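Local coordinates for protein Exo-beta-1,4-mannosidase (Rhizomucor miehei, PDB 4LYP) that probably hydrolyses terminal beta-mannosyl residues from beta-1,4-linked manno-oligosaccharides, as a fungal family 5 glycoside hydrolase that also shows transglycosylation activity, at residues 294-299 / 418-423; 298-303 / 338-343. All coordinates share one frame; numbering follows the deposited sequence.

Contact 1. Residues 294-299 / 418-423; sequences VENWGI and HGWYSV
Y421 and N296 meet through a short hydrogen bond: Y421 OH donates to N296 OD1 at 2.6 Å. The amide and the phenol ring lie only 13° from coplanar, and the donor is tilted slightly from the carbonyl plane, with a C=O...donor angle of 155°. The phenol oxygen also accepts from a water at 2.8 Å, which in turn takes the backbone N-H of E295, so Y421 OH both gives and receives. A carboxamide suits position 296 because its two ends divide the work: OD1 holds the tyrosine, while ND2 bonds a TRS molecule, probably from the crystallisation liquor. Beside this pair, W420 donates from NE1 to E295 OE1 at 2.9 Å. The acceptor lies in the indole plane, but the N-H arrives from above the carboxylate plane. With CG anti to the backbone N (chi1 178°) and an extended chain, E295 spans to the indole edge, and its OE2 is paired with K354 in a salt bridge. Y421 CE2 packs 3.4 Å above the W420 indole plane, over its centre. N296 also touches a bound guanidine, in a pocket completed by W153, E238, W293 and E416 in the TIM-barrel fold, consistent with a sugar-binding cleft of a family 5 glycosidase.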
# COMPACT_ATOMS: atom_id res chain seq x y z
N VAL A 294 -3.82 -10.84 10.03
CA VAL A 294 -4.13 -11.97 10.87
C VAL A 294 -5.09 -12.98 10.21
O VAL A 294 -4.92 -14.20 10.39
CB VAL A 294 -4.60 -11.55 12.27
CG1 VAL A 294 -3.41 -11.07 13.10
CG2 VAL A 294 -5.79 -10.58 12.25
N GLU A 295 -6.12 -12.55 9.47
CA GLU A 295 -7.02 -13.54 8.88
C GLU A 295 -6.28 -14.28 7.75
O GLU A 295 -6.33 -15.51 7.68
CB GLU A 295 -8.28 -12.86 8.35
CG GLU A 295 -9.24 -13.83 7.68
CD GLU A 295 -10.55 -13.25 7.22
OE1 GLU A 295 -10.84 -12.06 7.52
OE2 GLU A 295 -11.27 -13.96 6.54
N ASN A 296 -5.55 -13.55 6.88
CA ASN A 296 -4.91 -14.18 5.76
C ASN A 296 -3.92 -15.22 6.22
O ASN A 296 -3.73 -16.24 5.54
CB ASN A 296 -4.10 -13.13 4.96
CG ASN A 296 -4.94 -11.94 4.50
OD1 ASN A 296 -5.63 -11.34 5.31
ND2 ASN A 296 -4.83 -11.59 3.24
N TRP A 297 -3.29 -15.01 7.39
CA TRP A 297 -2.26 -15.90 7.90
C TRP A 297 -2.80 -16.96 8.80
O TRP A 297 -2.00 -17.75 9.34
CB TRP A 297 -1.17 -15.08 8.60
CG TRP A 297 -0.52 -14.07 7.74
CD1 TRP A 297 -0.66 -13.91 6.39
CD2 TRP A 297 0.30 -12.95 8.22
NE1 TRP A 297 0.07 -12.74 6.00
CE2 TRP A 297 0.66 -12.17 7.07
CE3 TRP A 297 0.77 -12.56 9.49
CZ2 TRP A 297 1.44 -10.99 7.19
CZ3 TRP A 297 1.60 -11.48 9.60
CH2 TRP A 297 1.95 -10.72 8.45
N GLY A 298 -4.13 -17.04 8.96
CA GLY A 298 -4.69 -18.15 9.77
C GLY A 298 -4.67 -17.93 11.27
O GLY A 298 -4.98 -18.83 12.02
N ILE A 299 -4.36 -16.69 11.69
CA ILE A 299 -4.31 -16.38 13.12
C ILE A 299 -5.71 -16.01 13.67
O ILE A 299 -5.96 -16.18 14.85
CB ILE A 299 -3.33 -15.18 13.32
CG1 ILE A 299 -1.94 -15.63 12.84
CG2 ILE A 299 -3.32 -14.64 14.76
CD1 ILE A 299 -1.28 -16.72 13.68
N HIS A 418 -15.44 -7.84 -2.54
CA HIS A 418 -15.71 -6.44 -2.28
C HIS A 418 -16.13 -6.30 -0.85
O HIS A 418 -17.02 -7.00 -0.37
CB HIS A 418 -16.83 -5.88 -3.18
CG HIS A 418 -16.60 -6.08 -4.63
ND1 HIS A 418 -15.39 -6.00 -5.28
CD2 HIS A 418 -17.56 -6.33 -5.61
CE1 HIS A 418 -15.59 -6.20 -6.61
NE2 HIS A 418 -16.91 -6.43 -6.79
N GLY A 419 -15.56 -5.31 -0.13
CA GLY A 419 -15.99 -5.02 1.22
C GLY A 419 -15.36 -5.83 2.30
O GLY A 419 -15.73 -5.68 3.48
N TRP A 420 -14.35 -6.66 2.00
CA TRP A 420 -13.69 -7.43 3.05
C TRP A 420 -13.09 -6.53 4.15
O TRP A 420 -13.42 -6.70 5.34
CB TRP A 420 -12.63 -8.33 2.42
CG TRP A 420 -11.97 -9.34 3.30
CD1 TRP A 420 -12.36 -9.74 4.59
CD2 TRP A 420 -10.80 -10.10 2.99
NE1 TRP A 420 -11.50 -10.72 5.05
CE2 TRP A 420 -10.54 -10.95 4.09
CE3 TRP A 420 -9.93 -10.15 1.89
CZ2 TRP A 420 -9.47 -11.87 4.11
CZ3 TRP A 420 -8.85 -11.04 1.93
CH2 TRP A 420 -8.63 -11.87 2.99
N TYR A 421 -12.23 -5.61 3.74
CA TYR A 421 -11.43 -4.85 4.70
C TYR A 421 -11.72 -3.34 4.61
O TYR A 421 -11.26 -2.59 5.49
CB TYR A 421 -9.93 -5.09 4.41
CG TYR A 421 -9.44 -6.48 4.80
CD1 TYR A 421 -9.80 -7.02 6.01
CD2 TYR A 421 -8.60 -7.19 3.97
CE1 TYR A 421 -9.26 -8.25 6.44
CE2 TYR A 421 -8.04 -8.38 4.38
CZ TYR A 421 -8.36 -8.88 5.63
OH TYR A 421 -7.79 -10.06 6.15
N SER A 422 -12.48 -2.87 3.60
CA SER A 422 -12.70 -1.40 3.44
C SER A 422 -13.19 -0.80 4.69
O SER A 422 -14.09 -1.28 5.39
CB SER A 422 -13.76 -1.21 2.37
OG SER A 422 -13.27 -1.40 1.05
N VAL A 423 -12.66 0.42 4.93
CA VAL A 423 -13.23 1.35 5.92
C VAL A 423 -14.06 2.34 5.14
O VAL A 423 -13.55 3.14 4.36
CB VAL A 423 -12.11 2.10 6.66
CG1 VAL A 423 -12.71 3.15 7.62
CG2 VAL A 423 -11.22 1.16 7.49
O HOH W 1 -7.17 -9.76 8.89

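Contact 2. Residues 298-303 / 338-343; sequences GIYDPA and FGMARD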
# COMPACT_ATOMS: atom_id res chain seq x y z
N GLY A 298 -4.13 -17.04 8.96
CA GLY A 298 -4.69 -18.15 9.77
C GLY A 298 -4.67 -17.93 11.27
O GLY A 298 -4.98 -18.83 12.02
N ILE A 299 -4.36 -16.69 11.69
CA ILE A 299 -4.31 -16.38 13.12
C ILE A 299 -5.71 -16.01 13.67
O ILE A 299 -5.96 -16.18 14.85
CB ILE A 299 -3.33 -15.18 13.32
CG1 ILE A 299 -1.94 -15.63 12.84
CG2 ILE A 299 -3.32 -14.64 14.76
CD1 ILE A 299 -1.28 -16.72 13.68
N TYR A 300 -6.57 -15.49 12.79
CA TYR A 300 -7.87 -14.95 13.21
C TYR A 300 -8.93 -15.42 12.28
O TYR A 300 -8.77 -15.31 11.05
CB TYR A 300 -7.78 -13.40 13.15
CG TYR A 300 -9.08 -12.71 13.46
CD1 TYR A 300 -9.63 -12.70 14.75
CD2 TYR A 300 -9.80 -12.06 12.43
CE1 TYR A 300 -10.81 -12.05 14.99
CE2 TYR A 300 -10.99 -11.38 12.71
CZ TYR A 300 -11.48 -11.38 13.96
OH TYR A 300 -12.69 -10.77 14.23
N ASP A 301 -10.01 -15.95 12.82
CA ASP A 301 -11.17 -16.34 12.05
C ASP A 301 -12.26 -15.32 12.42
O ASP A 301 -12.75 -15.29 13.56
CB ASP A 301 -11.58 -17.72 12.52
CG ASP A 301 -12.90 -18.18 11.88
OD1 ASP A 301 -13.45 -17.44 11.03
OD2 ASP A 301 -13.23 -19.37 12.03
N PRO A 302 -12.67 -14.46 11.48
CA PRO A 302 -13.68 -13.44 11.82
C PRO A 302 -15.03 -14.03 12.08
O PRO A 302 -15.93 -13.29 12.55
CB PRO A 302 -13.69 -12.54 10.57
CG PRO A 302 -13.30 -13.44 9.44
CD PRO A 302 -12.22 -14.40 10.07
N ALA A 303 -15.28 -15.32 11.81
CA ALA A 303 -16.52 -15.95 12.11
C ALA A 303 -16.56 -16.53 13.53
O ALA A 303 -17.59 -17.01 13.98
CB ALA A 303 -16.83 -17.02 11.06
N PHE A 338 -2.40 -3.01 7.46
CA PHE A 338 -3.02 -3.96 8.40
C PHE A 338 -4.51 -3.81 8.25
O PHE A 338 -4.99 -2.74 7.82
CB PHE A 338 -2.58 -3.73 9.87
CG PHE A 338 -3.17 -2.50 10.49
CD1 PHE A 338 -2.69 -1.21 10.22
CD2 PHE A 338 -4.29 -2.63 11.32
CE1 PHE A 338 -3.31 -0.08 10.75
CE2 PHE A 338 -4.89 -1.47 11.86
CZ PHE A 338 -4.40 -0.22 11.59
N GLY A 339 -5.26 -4.82 8.69
CA GLY A 339 -6.72 -4.67 8.60
C GLY A 339 -7.39 -5.89 9.19
O GLY A 339 -6.79 -6.87 9.60
N MET A 340 -8.74 -5.79 9.27
CA MET A 340 -9.58 -6.85 9.85
C MET A 340 -10.96 -6.73 9.20
O MET A 340 -11.42 -5.64 8.86
CB MET A 340 -9.61 -6.74 11.37
CG MET A 340 -10.48 -7.76 12.03
SD MET A 340 -10.29 -7.84 13.84
CE MET A 340 -8.74 -8.77 13.96
N ALA A 341 -11.59 -7.91 9.10
CA ALA A 341 -12.93 -8.07 8.54
C ALA A 341 -13.99 -7.49 9.48
O ALA A 341 -13.75 -7.19 10.66
CB ALA A 341 -13.20 -9.55 8.34
N ARG A 342 -15.19 -7.38 8.93
CA ARG A 342 -16.40 -7.02 9.71
C ARG A 342 -16.79 -8.20 10.56
O ARG A 342 -16.19 -9.27 10.53
CB ARG A 342 -17.50 -6.56 8.78
CG ARG A 342 -17.03 -5.53 7.70
CD ARG A 342 -18.15 -4.91 6.90
NE ARG A 342 -18.82 -3.77 7.57
CZ ARG A 342 -18.37 -2.53 7.51
NH1 ARG A 342 -19.13 -1.56 8.07
NH2 ARG A 342 -17.20 -2.21 6.93
N ASP A 343 -17.84 -7.98 11.39
CA ASP A 343 -18.24 -8.96 12.42
C ASP A 343 -19.00 -10.20 11.89
O ASP A 343 -20.17 -10.45 12.24
CB ASP A 343 -19.12 -8.28 13.48
CG ASP A 343 -18.39 -7.36 14.44
OD1 ASP A 343 -17.12 -7.46 14.60
OD2 ASP A 343 -19.08 -6.59 15.14
O HOH W 2 -15.00 -9.73 13.06
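Y300 OH is gripped by two partners, a water 2.8 Å away and the imidazole ND1 of H363. The water lies in the plane of the phenol ring, at its edge, and sits 2.8 Å from R342 O, in reach of more acceptors than it has protons, so that it can link the two loops although no direct hydrogen bond crosses between 298-303 and 338-343. A tyrosine suits this place because its hydroxyl reaches the polar network while its ring supplies an apolar face to M340. The methionine methyl CE stands 3.6 Å from the ring centroid and 10° off the ring normal, a CH-pi contact almost directly over the centre. The sulfur SD lies more obliquely, 4.2 Å from the same centroid, and completes a Met-aromatic contact. Two extended torsions carry the M340 chain outward, and the bend at chi3 (-77°) folds its methyl over the ring. The opposite face of the phenol is occupied by the backbone N of P302, so the ring is sandwiched between the methionine and its own chain. Farther along, P302 CB packs on A341 CB at 3.8 Å: a rigid ring and a small methyl let the loops approach closely. D301 OD1 accepts from A303 N at 2.9 Å, an Asx turn that fixes the loop around the proline. On the other loop, R342 bonds T359 O through NE and forms a salt bridge with D427 through NH1, while D343 binds S362 and R346. The buried contact joins the loops that follow strands 288-292 and 333-338, two parallel neighbours in the barrel. Helix 308-329 adds A311 against Y300 and L308 against M340, and helix 362-380 brings H363, K364 and Y367 against M340.

How the contacts relate
Both contacts start from the loop after strand 288-292, sharing G298 and I299, and their centres lie about 5 Å apart. Contact 1 reaches across to the loop before strand 423-424, is partly buried, and relies on direct hydrogen bonds beside a ligand pocket. Contact 2 joins the same loop to the one after the adjacent strand 333-338; it is fully buried and mainly apolar, with a water as its polar bridge. They meet physically: E295 OE1 packs against P302 CG and A341 CB, while Y421 CD1 lies against the backbone of M340. Polar chemistry thus sits toward the pocket and apolar packing beside the outer helices.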